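Local coordinates for protein aldose 1-epimerase (Escherichia coli, PDB 3NRE) that probably interconverts the alpha and beta anomers of aldose sugars, as an aldose 1-epimerase (mutarotase), at residues A[85-93]-A[104-115]. Residues are numbered along the deposited sequence; the frame is centred on the assembly and turned at random. Where two conformers were deposited one is given.
Sequences GDGWLGEWQ and LVYEHRSGVYHY
At the edge of the nine-stranded antiparallel sheet, segment 85-93 folds over the hairpin formed by strands 101-109 and 114-123 and leads into 93-97, one of the two outermost strands. Gln93 and Val105 make the hydrogen-bonded antiparallel pair that starts this strand: Gln93 N to Val105 O and Val105 N to Gln93 O both measure 2.8 Å. One residue earlier, the Trp92 indole lies against the hairpin, with Tyr106 CB over its face, 3.6 Å from the centroid of the six-membered ring, while Leu104 CB reaches Trp92 CE3. At the ring edge, Trp92 NE1 donates a nearly straight bond (169°) to Gly87 O, which takes Gly90 N from the opposite face of its plane. Cutting Trp92 back to an alanine would probably leave a gap over Tyr106 CB and Gly87 O with only Gly90 N of its two donors. With CG anti to the backbone N (chi1 174°), the Tyr106 ring is sent toward the loop, where its CE1 meets Gly90 CA at 3.7 Å just past the 3-10 turn 87-89. The Asp86 carboxylate stacks on the His108 imidazole, the planes 2° apart, and Asp86 OD2 accepts the Tyr115 hydroxyl at 2.7 Å through its anti lone pair, nearly coplanar with that ring. Tyr82 OH bonds the other carboxylate oxygen, OD1. Tyr106 OH and His108 ND1 are hydrogen-bonded at 2.7 Å, and a water joins that hydroxyl to Asp86 O. Here an aromatic-packed loop joins a hairpin as an edge strand, within the antiparallel beta-sandwich expected of the galactose mutarotase family.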
loop_
_atom_site.group_PDB
_atom_site.type_symbol
_atom_site.label_atom_id
_atom_site.label_comp_id
_atom_site.label_asym_id
_atom_site.label_seq_id
_atom_site.Cartn_x
_atom_site.Cartn_y
_atom_site.Cartn_z
ATOM N N GLY A 85 7.467 -2.770 6.509
ATOM C CA GLY A 85 8.725 -2.050 6.376
ATOM C C GLY A 85 8.881 -0.905 7.367
ATOM O O GLY A 85 8.234 -0.875 8.406
ATOM N N ASP A 86 9.764 0.053 7.028
ATOM C CA ASP A 86 10.056 1.179 7.925
ATOM C C ASP A 86 9.591 2.529 7.406
ATOM O O ASP A 86 9.532 3.470 8.165
ATOM C CB ASP A 86 11.550 1.277 8.209
ATOM C CG ASP A 86 12.211 -0.091 8.275
ATOM O OD1 ASP A 86 11.980 -0.844 9.288
ATOM O OD2 ASP A 86 12.936 -0.399 7.276
ATOM N N GLY A 87 9.368 2.640 6.116
ATOM C CA GLY A 87 9.046 3.933 5.540
ATOM C C GLY A 87 7.865 4.628 6.186
ATOM O O GLY A 87 7.921 5.823 6.539
ATOM N N TRP A 88 6.796 3.867 6.359
ATOM C CA TRP A 88 5.580 4.400 6.962
ATOM C C TRP A 88 5.730 4.933 8.386
ATOM O O TRP A 88 4.836 5.630 8.859
ATOM C CB TRP A 88 4.436 3.368 6.890
ATOM C CG TRP A 88 4.630 2.129 7.752
ATOM C CD1 TRP A 88 5.757 1.334 7.856
ATOM C CD2 TRP A 88 3.641 1.526 8.575
ATOM N NE1 TRP A 88 5.491 0.280 8.707
ATOM C CE2 TRP A 88 4.212 0.385 9.163
ATOM C CE3 TRP A 88 2.303 1.815 8.832
ATOM C CZ2 TRP A 88 3.494 -0.459 10.000
ATOM C CZ3 TRP A 88 1.587 0.991 9.674
ATOM C CH2 TRP A 88 2.180 -0.127 10.272
ATOM N N LEU A 89 6.807 4.556 9.100
ATOM C CA LEU A 89 7.062 4.952 10.452
ATOM C C LEU A 89 8.155 6.039 10.585
ATOM O O LEU A 89 8.430 6.507 11.687
ATOM C CB LEU A 89 7.489 3.741 11.282
ATOM C CG LEU A 89 6.500 2.577 11.284
ATOM C CD1 LEU A 89 7.100 1.422 12.105
ATOM C CD2 LEU A 89 5.197 3.038 11.856
ATOM N N GLY A 90 8.814 6.341 9.502
ATOM C CA GLY A 90 9.991 7.251 9.533
ATOM C C GLY A 90 9.653 8.666 9.138
ATOM O O GLY A 90 8.571 8.951 8.579
ATOM N N GLU A 91 10.551 9.573 9.447
ATOM C CA GLU A 91 10.373 10.953 9.032
ATOM C C GLU A 91 11.139 11.210 7.730
ATOM O O GLU A 91 12.346 10.937 7.643
ATOM C CB GLU A 91 10.837 11.908 10.124
ATOM C CG GLU A 91 9.968 11.914 11.370
ATOM C CD GLU A 91 10.315 13.093 12.261
ATOM O OE1 GLU A 91 9.910 14.229 11.917
ATOM O OE2 GLU A 91 11.011 12.878 13.280
ATOM N N TRP A 92 10.442 11.719 6.715
ATOM C CA TRP A 92 11.022 11.911 5.387
ATOM C C TRP A 92 11.442 13.362 5.230
ATOM O O TRP A 92 11.005 14.242 6.014
ATOM C CB TRP A 92 10.003 11.549 4.318
ATOM C CG TRP A 92 9.568 10.089 4.304
ATOM C CD1 TRP A 92 9.068 9.352 5.358
ATOM C CD2 TRP A 92 9.592 9.197 3.167
ATOM N NE1 TRP A 92 8.768 8.080 4.934
ATOM C CE2 TRP A 92 9.098 7.948 3.608
ATOM C CE3 TRP A 92 9.988 9.325 1.824
ATOM C CZ2 TRP A 92 8.973 6.863 2.754
ATOM C CZ3 TRP A 92 9.904 8.254 1.002
ATOM C CH2 TRP A 92 9.349 7.026 1.463
ATOM N N GLN A 93 12.284 13.621 4.218
ATOM C CA GLN A 93 12.743 14.962 3.899
ATOM C C GLN A 93 12.259 15.333 2.520
ATOM O O GLN A 93 12.348 14.553 1.581
ATOM C CB GLN A 93 14.264 15.003 3.950
ATOM C CG GLN A 93 14.846 15.038 5.381
ATOM C CD GLN A 93 14.828 13.692 6.115
ATOM O OE1 GLN A 93 14.305 13.609 7.254
ATOM N NE2 GLN A 93 15.400 12.621 5.486
ATOM N N LEU A 104 9.862 13.315 -1.778
ATOM C CA LEU A 104 10.368 13.089 -0.453
ATOM C C LEU A 104 11.365 11.915 -0.475
ATOM O O LEU A 104 11.235 10.986 -1.278
ATOM C CB LEU A 104 9.243 12.662 0.476
ATOM C CG LEU A 104 8.000 13.533 0.547
ATOM C CD1 LEU A 104 6.922 12.907 1.461
ATOM C CD2 LEU A 104 8.357 14.937 1.028
ATOM N N VAL A 105 12.311 11.949 0.446
ATOM C CA VAL A 105 13.300 10.877 0.600
ATOM C C VAL A 105 13.402 10.430 2.068
ATOM O O VAL A 105 13.189 11.206 3.006
ATOM C CB VAL A 105 14.646 11.268 0.029
ATOM C CG1 VAL A 105 14.528 11.663 -1.448
ATOM C CG2 VAL A 105 15.255 12.410 0.805
ATOM N N TYR A 106 13.700 9.154 2.265
ATOM C CA TYR A 106 13.926 8.587 3.582
ATOM C C TYR A 106 15.138 7.658 3.485
ATOM O O TYR A 106 15.242 6.928 2.511
ATOM C CB TYR A 106 12.689 7.803 4.027
ATOM C CG TYR A 106 12.846 7.041 5.316
ATOM C CD1 TYR A 106 13.079 7.689 6.523
ATOM C CD2 TYR A 106 12.814 5.658 5.346
ATOM C CE1 TYR A 106 13.251 6.971 7.741
ATOM C CE2 TYR A 106 12.983 4.941 6.540
ATOM C CZ TYR A 106 13.215 5.593 7.737
ATOM O OH TYR A 106 13.395 4.881 8.880
ATOM N N GLU A 107 16.024 7.747 4.472
ATOM C CA GLU A 107 17.205 6.874 4.613
ATOM C C GLU A 107 17.073 6.051 5.886
ATOM O O GLU A 107 16.764 6.594 6.960
ATOM C CB GLU A 107 18.488 7.705 4.714
ATOM C CG GLU A 107 18.762 8.634 3.551
ATOM C CD GLU A 107 20.112 9.332 3.672
ATOM O OE1 GLU A 107 20.467 10.093 2.763
ATOM O OE2 GLU A 107 20.831 9.092 4.663
ATOM N N HIS A 108 17.282 4.739 5.769
ATOM C CA HIS A 108 17.191 3.799 6.893
ATOM C C HIS A 108 18.515 3.094 7.093
ATOM O O HIS A 108 19.046 2.557 6.134
ATOM C CB HIS A 108 16.109 2.772 6.638
ATOM C CG HIS A 108 15.700 2.040 7.874
ATOM N ND1 HIS A 108 14.849 2.596 8.807
ATOM C CD2 HIS A 108 16.058 0.830 8.362
ATOM C CE1 HIS A 108 14.666 1.738 9.801
ATOM N NE2 HIS A 108 15.414 0.666 9.568
ATOM N N ARG A 109 19.046 3.146 8.312
ATOM C CA ARG A 109 20.350 2.559 8.654
ATOM C C ARG A 109 20.292 1.835 10.013
ATOM O O ARG A 109 21.187 1.959 10.850
ATOM C CB ARG A 109 21.508 3.596 8.588
ATOM C CG ARG A 109 21.103 5.057 8.563
ATOM N N SER A 110 19.256 1.040 10.198
ATOM C CA SER A 110 19.150 0.138 11.336
ATOM C C SER A 110 18.379 -1.101 10.916
ATOM O O SER A 110 17.795 -1.152 9.848
ATOM C CB SER A 110 18.467 0.828 12.526
ATOM O OG SER A 110 17.293 1.464 12.124
ATOM N N GLY A 111 18.371 -2.120 11.765
ATOM C CA GLY A 111 17.685 -3.343 11.432
ATOM C C GLY A 111 18.341 -4.134 10.320
ATOM O O GLY A 111 19.553 -4.020 10.082
ATOM N N VAL A 112 17.532 -4.958 9.664
ATOM C CA VAL A 112 18.007 -5.953 8.694
ATOM C C VAL A 112 18.384 -5.244 7.355
ATOM O O VAL A 112 19.440 -5.510 6.803
ATOM C CB VAL A 112 16.966 -7.047 8.454
ATOM C CG1 VAL A 112 17.313 -7.901 7.253
ATOM C CG2 VAL A 112 16.844 -7.910 9.682
ATOM N N TYR A 113 17.497 -4.371 6.871
ATOM C CA TYR A 113 17.654 -3.663 5.603
ATOM C C TYR A 113 18.135 -2.217 5.818
ATOM O O TYR A 113 17.540 -1.450 6.601
ATOM C CB TYR A 113 16.328 -3.597 4.873
ATOM C CG TYR A 113 15.788 -4.881 4.284
ATOM C CD1 TYR A 113 15.215 -5.862 5.083
ATOM C CD2 TYR A 113 15.772 -5.079 2.922
ATOM C CE1 TYR A 113 14.661 -7.012 4.508
ATOM C CE2 TYR A 113 15.247 -6.192 2.359
ATOM C CZ TYR A 113 14.675 -7.174 3.165
ATOM O OH TYR A 113 14.170 -8.294 2.552
ATOM N N HIS A 114 19.211 -1.841 5.116
ATOM C CA HIS A 114 19.656 -0.454 5.044
ATOM C C HIS A 114 19.383 0.011 3.613
ATOM O O HIS A 114 19.710 -0.695 2.649
ATOM C CB HIS A 114 21.161 -0.317 5.349
ATOM C CG HIS A 114 21.519 -0.611 6.771
ATOM N ND1 HIS A 114 22.770 -0.339 7.288
ATOM C CD2 HIS A 114 20.798 -1.144 7.786
ATOM C CE1 HIS A 114 22.803 -0.705 8.558
ATOM N NE2 HIS A 114 21.618 -1.192 8.885
ATOM N N TYR A 115 18.830 1.216 3.463
ATOM C CA TYR A 115 18.423 1.674 2.143
ATOM C C TYR A 115 18.073 3.156 2.163
ATOM O O TYR A 115 17.974 3.784 3.240
ATOM C CB TYR A 115 17.207 0.884 1.606
ATOM C CG TYR A 115 16.048 0.959 2.566
ATOM C CD1 TYR A 115 15.155 2.031 2.510
ATOM C CD2 TYR A 115 15.879 0.013 3.582
ATOM C CE1 TYR A 115 14.115 2.128 3.401
ATOM C CE2 TYR A 115 14.859 0.113 4.475
ATOM C CZ TYR A 115 13.973 1.161 4.377
ATOM O OH TYR A 115 12.945 1.340 5.272
HETATM O O HOH W 1 11.164 4.174 10.169
HETATM O O HOH W 2 14.230 -1.802 10.812
HETATM O O HOH W 3 15.093 -2.271 7.842
#